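Local coordinates for flap endonuclease 1 (Methanocaldococcus jannaschii, PDB 1A76), which cleaves 5'-flap DNA structures as a magnesium-dependent, structure-specific endonuclease and 5'-3' exonuclease in DNA replication and repair, at residues Lys23-Gly28 with Ala155-Met160; Tyr63-Leu68 with Ser140-Pro145; Asp7-Asn12 with Glu205-Ser210. One frame throughout, in Å; residues are numbered along the deposited sequence.

Contact 1: Lys23-Gly28 with Ala155-Met160; sequences KVAIDG and AQASYM
A25 and A157 meet methyl to methyl where helix 153-162 lies on the central sheet of the PIN-like nuclease fold, an example of how short side chains let a helix settle close to a strand. Strand 23-27 is an inner strand of that sheet, hydrogen-bonded through its backbone to strands 74-79 and 168-170. V24, its second residue, belongs to the other face of the sheet, where it packs on V170. A25 points its CB at the helix, 3.8 Å from CB of A157, and the two backbones draw in to 5.4 Å between the CA atoms of the same pair. M160, one turn further along the helix, brings its terminal methyl to the edge of this alanine pair, with CE 4.5 Å from CB of A25. The thioether is bent at its last torsion (chi3 75°), and its SD also receives a weak hydrogen bond from Q156 NE2, which is bonded as well to the carbonyl of T271. I26 then points away from the helix and packs on P75, W77 and V170. D27 closes the strand at the metal site: it is a predicted ligand of the first magnesium, E154 is an experimentally supported one, and a manganese ion lies about 9 Å from the A157 side chain. As N-cap of helix 28-38, D27 accepts a hydrogen bond from the N30 backbone N at its OD1.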
loop_
_atom_site.group_PDB
_atom_site.type_symbol
_atom_site.label_atom_id
_atom_site.label_comp_id
_atom_site.label_asym_id
_atom_site.label_seq_id
_atom_site.Cartn_x
_atom_site.Cartn_y
_atom_site.Cartn_z
ATOM N N LYS A 23 12.625 -11.613 -0.146
ATOM C CA LYS A 23 11.854 -11.066 -1.251
ATOM C C LYS A 23 10.654 -10.414 -0.567
ATOM O O LYS A 23 10.146 -10.950 0.426
ATOM C CB LYS A 23 11.366 -12.186 -2.171
ATOM C CG LYS A 23 12.471 -12.884 -2.973
ATOM C CD LYS A 23 11.866 -13.838 -3.997
ATOM C CE LYS A 23 12.717 -15.089 -4.183
ATOM N NZ LYS A 23 12.492 -15.722 -5.518
ATOM N N VAL A 24 10.212 -9.260 -1.063
ATOM C CA VAL A 24 9.055 -8.592 -0.454
ATOM C C VAL A 24 8.122 -7.997 -1.496
ATOM O O VAL A 24 8.560 -7.584 -2.566
ATOM C CB VAL A 24 9.467 -7.409 0.480
ATOM C CG1 VAL A 24 10.026 -7.943 1.795
ATOM C CG2 VAL A 24 10.499 -6.492 -0.229
ATOM N N ALA A 25 6.834 -7.956 -1.176
ATOM C CA ALA A 25 5.859 -7.341 -2.066
ATOM C C ALA A 25 5.579 -5.988 -1.415
ATOM O O ALA A 25 5.139 -5.923 -0.270
ATOM C CB ALA A 25 4.583 -8.178 -2.139
ATOM N N ILE A 26 5.868 -4.908 -2.126
ATOM C CA ILE A 26 5.638 -3.582 -1.574
ATOM C C ILE A 26 4.249 -3.030 -1.878
ATOM O O ILE A 26 3.826 -3.010 -3.030
ATOM C CB ILE A 26 6.654 -2.556 -2.108
ATOM C CG1 ILE A 26 8.066 -2.924 -1.659
ATOM C CG2 ILE A 26 6.298 -1.158 -1.573
ATOM C CD1 ILE A 26 9.135 -2.176 -2.389
ATOM N N ASP A 27 3.543 -2.585 -0.842
ATOM C CA ASP A 27 2.233 -1.977 -1.042
ATOM C C ASP A 27 2.544 -0.613 -1.671
ATOM O O ASP A 27 2.883 0.350 -0.972
ATOM C CB ASP A 27 1.507 -1.787 0.287
ATOM C CG ASP A 27 0.144 -1.142 0.110
ATOM O OD1 ASP A 27 -0.031 -0.345 -0.839
ATOM O OD2 ASP A 27 -0.753 -1.431 0.919
ATOM N N GLY A 28 2.445 -0.567 -2.997
ATOM C CA GLY A 28 2.749 0.627 -3.764
ATOM C C GLY A 28 2.107 1.937 -3.370
ATOM O O GLY A 28 2.803 2.920 -3.152
ATOM N N ALA A 155 -4.245 -6.414 -0.956
ATOM C CA ALA A 155 -4.788 -7.769 -1.063
ATOM C C ALA A 155 -3.933 -8.605 -1.985
ATOM O O ALA A 155 -3.689 -9.767 -1.714
ATOM C CB ALA A 155 -6.213 -7.744 -1.586
ATOM N N GLN A 156 -3.491 -8.013 -3.088
ATOM C CA GLN A 156 -2.647 -8.723 -4.044
ATOM C C GLN A 156 -1.309 -9.066 -3.399
ATOM O O GLN A 156 -0.793 -10.171 -3.565
ATOM C CB GLN A 156 -2.409 -7.870 -5.296
ATOM C CG GLN A 156 -1.400 -8.471 -6.266
ATOM C CD GLN A 156 -1.896 -9.753 -6.927
ATOM O OE1 GLN A 156 -3.100 -9.944 -7.115
ATOM N NE2 GLN A 156 -0.966 -10.631 -7.286
ATOM N N ALA A 157 -0.753 -8.120 -2.653
ATOM C CA ALA A 157 0.536 -8.331 -1.990
ATOM C C ALA A 157 0.425 -9.426 -0.940
ATOM O O ALA A 157 1.340 -10.249 -0.780
ATOM C CB ALA A 157 1.014 -7.029 -1.345
ATOM N N SER A 158 -0.690 -9.432 -0.213
ATOM C CA SER A 158 -0.887 -10.443 0.814
ATOM C C SER A 158 -0.934 -11.829 0.174
ATOM O O SER A 158 -0.294 -12.770 0.661
ATOM C CB SER A 158 -2.180 -10.171 1.593
ATOM O OG SER A 158 -2.153 -8.869 2.162
ATOM N N TYR A 159 -1.684 -11.949 -0.920
ATOM C CA TYR A 159 -1.804 -13.223 -1.641
ATOM C C TYR A 159 -0.433 -13.741 -2.090
ATOM O O TYR A 159 -0.136 -14.940 -1.984
ATOM C CB TYR A 159 -2.717 -13.045 -2.864
ATOM C CG TYR A 159 -2.690 -14.182 -3.864
ATOM C CD1 TYR A 159 -3.252 -15.422 -3.554
ATOM C CD2 TYR A 159 -2.163 -13.999 -5.151
ATOM C CE1 TYR A 159 -3.302 -16.457 -4.502
ATOM C CE2 TYR A 159 -2.208 -15.029 -6.109
ATOM C CZ TYR A 159 -2.782 -16.250 -5.772
ATOM O OH TYR A 159 -2.844 -17.271 -6.691
ATOM N N MET A 160 0.402 -12.842 -2.599
ATOM C CA MET A 160 1.739 -13.233 -3.059
ATOM C C MET A 160 2.587 -13.735 -1.887
ATOM O O MET A 160 3.409 -14.654 -2.023
ATOM C CB MET A 160 2.426 -12.047 -3.734
ATOM C CG MET A 160 1.742 -11.604 -5.039
ATOM S SD MET A 160 2.048 -9.889 -5.542
ATOM C CE MET A 160 3.723 -9.988 -6.143
#

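Contact 2: Tyr63-Leu68 with Ser140-Pro145; sequences YKTIHL and SLMGIP
T65 of helix 56-70 faces M142 and I144, on either side of G143 in the Schellman motif that ends helix 129-142; the example shows how a helix end can supply apolar side chains from both sides of its turn. The contact ties this N-domain helix to the I-domain helix end, away from the annotated sites. G143, with positive phi (76°), carries the chain out of the helix, and its N bonds back to the S140 carbonyl O at 3.1 Å. The tight part is the methyl of T65, which stands anti to the backbone N. Its CG2 reaches I144 tip to tip, 3.8 Å from CG1, while the end of M142 passes slantwise over T65 and places CE 3.9 Å from T65 CB. The hydroxyl takes no part across the contact: T65 OG1 is hydrogen-bonded to the V61 carbonyl within its own helix and more weakly to W77 NE1. On the outer side S140 is exposed, whereas L141, only partly exposed, rests on I286 of helix 283-292. Packing thins toward I66, which also touches H304 of helix 298-315: the bend at chi3 (63°) turns CE of M142 to 4.3 Å from CG1 of I66.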
loop_
_atom_site.group_PDB
_atom_site.type_symbol
_atom_site.label_atom_id
_atom_site.label_comp_id
_atom_site.label_asym_id
_atom_site.label_seq_id
_atom_site.Cartn_x
_atom_site.Cartn_y
_atom_site.Cartn_z
ATOM N N TYR A 63 15.491 5.985 -4.889
ATOM C CA TYR A 63 16.419 5.786 -3.778
ATOM C C TYR A 63 16.043 4.713 -2.769
ATOM O O TYR A 63 16.920 3.974 -2.302
ATOM C CB TYR A 63 16.656 7.114 -3.043
ATOM C CG TYR A 63 17.390 8.121 -3.901
ATOM C CD1 TYR A 63 18.722 7.911 -4.264
ATOM C CD2 TYR A 63 16.738 9.238 -4.413
ATOM C CE1 TYR A 63 19.384 8.781 -5.117
ATOM C CE2 TYR A 63 17.393 10.121 -5.272
ATOM C CZ TYR A 63 18.713 9.882 -5.620
ATOM O OH TYR A 63 19.353 10.717 -6.497
ATOM N N LYS A 64 14.757 4.630 -2.423
ATOM C CA LYS A 64 14.307 3.627 -1.465
ATOM C C LYS A 64 14.477 2.235 -2.049
ATOM O O LYS A 64 14.939 1.330 -1.366
ATOM C CB LYS A 64 12.836 3.834 -1.087
ATOM C CG LYS A 64 12.525 3.629 0.382
ATOM C CD LYS A 64 13.316 4.605 1.249
ATOM C CE LYS A 64 14.014 3.879 2.393
ATOM N NZ LYS A 64 14.025 4.681 3.655
ATOM N N THR A 65 14.103 2.063 -3.313
ATOM C CA THR A 65 14.237 0.762 -3.960
ATOM C C THR A 65 15.709 0.316 -4.044
ATOM O O THR A 65 16.017 -0.858 -3.812
ATOM C CB THR A 65 13.616 0.770 -5.385
ATOM O OG1 THR A 65 12.212 1.050 -5.302
ATOM C CG2 THR A 65 13.805 -0.584 -6.063
ATOM N N ILE A 66 16.611 1.240 -4.373
ATOM C CA ILE A 66 18.034 0.899 -4.463
ATOM C C ILE A 66 18.571 0.571 -3.070
ATOM O O ILE A 66 19.358 -0.362 -2.901
ATOM C CB ILE A 66 18.872 2.061 -5.089
ATOM C CG1 ILE A 66 18.532 2.212 -6.574
ATOM C CG2 ILE A 66 20.371 1.765 -4.968
ATOM C CD1 ILE A 66 19.180 3.430 -7.253
ATOM N N HIS A 67 18.126 1.333 -2.075
ATOM C CA HIS A 67 18.542 1.143 -0.686
ATOM C C HIS A 67 18.243 -0.306 -0.261
ATOM O O HIS A 67 19.059 -0.968 0.383
ATOM C CB HIS A 67 17.789 2.161 0.191
ATOM C CG HIS A 67 17.883 1.907 1.665
ATOM N ND1 HIS A 67 19.066 1.993 2.365
ATOM C CD2 HIS A 67 16.925 1.616 2.579
ATOM C CE1 HIS A 67 18.835 1.768 3.647
ATOM N NE2 HIS A 67 17.542 1.536 3.803
ATOM N N LEU A 68 17.069 -0.787 -0.653
ATOM C CA LEU A 68 16.619 -2.144 -0.357
ATOM C C LEU A 68 17.487 -3.187 -1.078
ATOM O O LEU A 68 17.925 -4.174 -0.480
ATOM C CB LEU A 68 15.156 -2.302 -0.797
ATOM C CG LEU A 68 14.023 -2.399 0.237
ATOM C CD1 LEU A 68 14.317 -1.568 1.460
ATOM C CD2 LEU A 68 12.716 -1.964 -0.422
ATOM N N SER A 140 9.931 0.664 -14.376
ATOM C CA SER A 140 10.237 -0.085 -15.592
ATOM C C SER A 140 11.636 0.289 -16.069
ATOM O O SER A 140 12.416 -0.562 -16.498
ATOM C CB SER A 140 9.225 0.247 -16.683
ATOM O OG SER A 140 9.565 1.481 -17.283
ATOM N N LEU A 141 11.945 1.576 -16.008
ATOM C CA LEU A 141 13.258 2.053 -16.427
ATOM C C LEU A 141 14.306 1.460 -15.499
ATOM O O LEU A 141 15.415 1.143 -15.919
ATOM C CB LEU A 141 13.312 3.587 -16.363
ATOM C CG LEU A 141 12.516 4.294 -17.458
ATOM C CD1 LEU A 141 12.629 5.797 -17.269
ATOM C CD2 LEU A 141 13.032 3.862 -18.834
ATOM N N MET A 142 13.938 1.301 -14.231
ATOM C CA MET A 142 14.850 0.756 -13.240
ATOM C C MET A 142 14.987 -0.761 -13.312
ATOM O O MET A 142 15.837 -1.340 -12.636
ATOM C CB MET A 142 14.399 1.162 -11.837
ATOM C CG MET A 142 14.507 2.647 -11.546
ATOM S SD MET A 142 13.774 2.997 -9.942
ATOM C CE MET A 142 14.833 2.071 -8.854
ATOM N N GLY A 143 14.155 -1.393 -14.134
ATOM C CA GLY A 143 14.187 -2.839 -14.295
ATOM C C GLY A 143 13.564 -3.559 -13.121
ATOM O O GLY A 143 13.778 -4.771 -12.933
ATOM N N ILE A 144 12.814 -2.804 -12.320
ATOM C CA ILE A 144 12.154 -3.332 -11.121
ATOM C C ILE A 144 10.718 -3.736 -11.474
ATOM O O ILE A 144 9.929 -2.914 -11.940
ATOM C CB ILE A 144 12.085 -2.273 -9.990
ATOM C CG1 ILE A 144 13.471 -1.646 -9.742
ATOM C CG2 ILE A 144 11.501 -2.911 -8.729
ATOM C CD1 ILE A 144 14.574 -2.647 -9.422
ATOM N N PRO A 145 10.348 -4.989 -11.191
ATOM C CA PRO A 145 9.001 -5.478 -11.501
ATOM C C PRO A 145 7.870 -4.960 -10.622
ATOM O O PRO A 145 8.043 -4.743 -9.418
ATOM C CB PRO A 145 9.149 -6.991 -11.392
ATOM C CG PRO A 145 10.200 -7.161 -10.335
ATOM C CD PRO A 145 11.163 -6.026 -10.532
#

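Contact 3: Asp7-Asn12 with Glu205-Ser210; sequences DFIPKN and EDLRIS
P10 lies alongside D206, and F8 and I9 receive the end of L207, where the loop leading into strand 12-13 meets the C-terminal end of helix 200-207. That helix finishes in a Schellman motif with R208, at positive phi (66°), as its C-prime residue; the case illustrates how a loop near the N terminus can pack on a helix end without any hydrogen bond between the two segments. The contact lies at the surface of the nuclease fold and joins the N-domain to the I-domain.

Apolar packing comes from L207. Its CG stands anti to the carbonyl carbon (chi1 -75°), and from there the branched end advances on the loop: CD1 lies 4.2 Å from CG2 of I9, while the I9 side chain also touches Y174, L177 and V203 of helix 200-207. F8 turns its ring away from L207 and stacks it on F235 of helix 235-244, a helix that L207 touches as well.

Contacts between carbon and oxygen make up the second group. Both methyls of L207 approach the backbone carbonyl of F8, with CD1 3.9 Å from F8 O. On the outer side, the proline ring and the aspartate side chain run antiparallel alongside one another, leaving OD2 of D206 beside the ring carbons rather than at a donor of the loop.

Polar bonds lead outward from both segments. K11 NZ forms a salt bridge with E196 and a hydrogen bond with Y174, tying the loop to the sheet, and the L207 carbonyl accepts a hydrogen bond from Y239. At the proline itself, D206 OD2 lies 3.6 Å from P10 CB and equally far from CG of the same ring.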
loop_
_atom_site.group_PDB
_atom_site.type_symbol
_atom_site.label_atom_id
_atom_site.label_comp_id
_atom_site.label_asym_id
_atom_site.label_seq_id
_atom_site.Cartn_x
_atom_site.Cartn_y
_atom_site.Cartn_z
ATOM N N ASP A 7 -0.783 -0.821 19.238
ATOM C CA ASP A 7 -0.684 -1.051 20.673
ATOM C C ASP A 7 -1.297 -2.363 21.163
ATOM O O ASP A 7 -1.103 -2.744 22.310
ATOM C CB ASP A 7 -1.357 0.121 21.405
ATOM C CG ASP A 7 -1.157 0.076 22.909
ATOM O OD1 ASP A 7 -1.964 -0.583 23.603
ATOM O OD2 ASP A 7 -0.194 0.708 23.398
ATOM N N PHE A 8 -2.013 -3.066 20.295
ATOM C CA PHE A 8 -2.681 -4.285 20.723
ATOM C C PHE A 8 -2.216 -5.620 20.185
ATOM O O PHE A 8 -2.680 -6.655 20.639
ATOM C CB PHE A 8 -4.173 -4.123 20.473
ATOM C CG PHE A 8 -4.712 -2.829 20.985
ATOM C CD1 PHE A 8 -4.970 -2.666 22.344
ATOM C CD2 PHE A 8 -4.912 -1.754 20.124
ATOM C CE1 PHE A 8 -5.417 -1.447 22.844
ATOM C CE2 PHE A 8 -5.360 -0.533 20.613
ATOM C CZ PHE A 8 -5.612 -0.380 21.981
ATOM N N ILE A 9 -1.297 -5.621 19.237
ATOM C CA ILE A 9 -0.835 -6.892 18.711
ATOM C C ILE A 9 0.661 -7.073 18.879
ATOM O O ILE A 9 1.412 -6.098 18.931
ATOM C CB ILE A 9 -1.204 -7.038 17.220
ATOM C CG1 ILE A 9 -0.497 -5.964 16.395
ATOM C CG2 ILE A 9 -2.714 -6.895 17.045
ATOM C CD1 ILE A 9 -0.862 -5.992 14.932
ATOM N N PRO A 10 1.111 -8.332 19.013
ATOM C CA PRO A 10 2.550 -8.578 19.165
ATOM C C PRO A 10 3.306 -8.200 17.895
ATOM O O PRO A 10 2.808 -8.367 16.787
ATOM C CB PRO A 10 2.643 -10.076 19.478
ATOM C CG PRO A 10 1.350 -10.667 18.981
ATOM C CD PRO A 10 0.311 -9.575 19.092
ATOM N N LYS A 11 4.501 -7.647 18.068
ATOM C CA LYS A 11 5.334 -7.265 16.938
ATOM C C LYS A 11 6.748 -7.148 17.451
ATOM O O LYS A 11 6.961 -7.045 18.655
ATOM C CB LYS A 11 4.874 -5.936 16.344
ATOM C CG LYS A 11 5.157 -4.740 17.217
ATOM C CD LYS A 11 3.871 -4.173 17.785
ATOM C CE LYS A 11 3.358 -3.038 16.933
ATOM N NZ LYS A 11 2.937 -3.557 15.609
ATOM N N ASN A 12 7.722 -7.182 16.551
ATOM C CA ASN A 12 9.107 -7.080 16.979
ATOM C C ASN A 12 9.962 -6.252 16.037
ATOM O O ASN A 12 9.783 -6.272 14.816
ATOM C CB ASN A 12 9.718 -8.478 17.119
ATOM C CG ASN A 12 8.992 -9.335 18.152
ATOM O OD1 ASN A 12 9.196 -9.180 19.357
ATOM N ND2 ASN A 12 8.141 -10.240 17.681
ATOM N N GLU A 205 -1.860 -16.636 17.861
ATOM C CA GLU A 205 -1.546 -17.524 18.979
ATOM C C GLU A 205 -1.474 -16.758 20.302
ATOM O O GLU A 205 -2.004 -17.210 21.323
ATOM C CB GLU A 205 -0.217 -18.257 18.731
ATOM C CG GLU A 205 -0.236 -19.233 17.535
ATOM C CD GLU A 205 -0.947 -20.552 17.816
ATOM O OE1 GLU A 205 -1.617 -20.684 18.865
ATOM O OE2 GLU A 205 -0.838 -21.462 16.969
ATOM N N ASP A 206 -0.818 -15.602 20.279
ATOM C CA ASP A 206 -0.684 -14.776 21.476
ATOM C C ASP A 206 -2.010 -14.233 21.990
ATOM O O ASP A 206 -2.238 -14.216 23.196
ATOM C CB ASP A 206 0.272 -13.614 21.214
ATOM C CG ASP A 206 1.716 -14.049 21.217
ATOM O OD1 ASP A 206 1.952 -15.281 21.163
ATOM O OD2 ASP A 206 2.608 -13.175 21.269
ATOM N N LEU A 207 -2.874 -13.785 21.079
ATOM C CA LEU A 207 -4.177 -13.237 21.459
ATOM C C LEU A 207 -5.251 -14.322 21.579
ATOM O O LEU A 207 -6.350 -14.073 22.073
ATOM C CB LEU A 207 -4.630 -12.178 20.444
ATOM C CG LEU A 207 -3.945 -10.803 20.507
ATOM C CD1 LEU A 207 -4.476 -9.911 19.396
ATOM C CD2 LEU A 207 -4.206 -10.147 21.846
ATOM N N ARG A 208 -4.931 -15.523 21.118
ATOM C CA ARG A 208 -5.860 -16.644 21.188
ATOM C C ARG A 208 -7.078 -16.425 20.299
ATOM O O ARG A 208 -8.204 -16.658 20.719
ATOM C CB ARG A 208 -6.312 -16.867 22.632
ATOM C CG ARG A 208 -5.364 -17.701 23.464
ATOM C CD ARG A 208 -5.762 -19.177 23.434
ATOM N NE ARG A 208 -4.682 -19.994 22.900
ATOM C CZ ARG A 208 -4.455 -21.264 23.219
ATOM N NH1 ARG A 208 -5.240 -21.898 24.084
ATOM N NH2 ARG A 208 -3.416 -21.894 22.687
ATOM N N ILE A 209 -6.850 -15.975 19.069
ATOM C CA ILE A 209 -7.949 -15.733 18.138
ATOM C C ILE A 209 -7.624 -16.207 16.716
ATOM O O ILE A 209 -6.467 -16.451 16.375
ATOM C CB ILE A 209 -8.334 -14.220 18.097
ATOM C CG1 ILE A 209 -7.189 -13.381 17.544
ATOM C CG2 ILE A 209 -8.656 -13.734 19.492
ATOM C CD1 ILE A 209 -7.561 -11.905 17.399
ATOM N N SER A 210 -8.664 -16.355 15.904
ATOM C CA SER A 210 -8.517 -16.774 14.510
ATOM C C SER A 210 -8.415 -15.527 13.632
ATOM O O SER A 210 -8.643 -14.404 14.095
ATOM C CB SER A 210 -9.740 -17.596 14.066
ATOM O OG SER A 210 -10.884 -16.765 13.932
#

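From the N terminus, the chain first lays down residues 7-12, whose partner arrives only at 205-210, so contact 3 closes the widest loop and encloses the other two. Strand 23-27 follows and is met by helix 153-162 in contact 1; within that span, helix 56-70 finds its partner in contact 2. The three loops are thus concentric, with no crossing, and each joins the N-domain to the I-domain. Contact 1 fixes a helix to the sheet near the metals, contact 2 joins helix 56-70 to the end of helix 129-142 and the turn that follows, and contact 3 holds the N-terminal loop at the surface. Contacts 1 and 2 touch, I26 CD1 lying 4.1 Å from L68 CD2, whereas contact 3 stays separate.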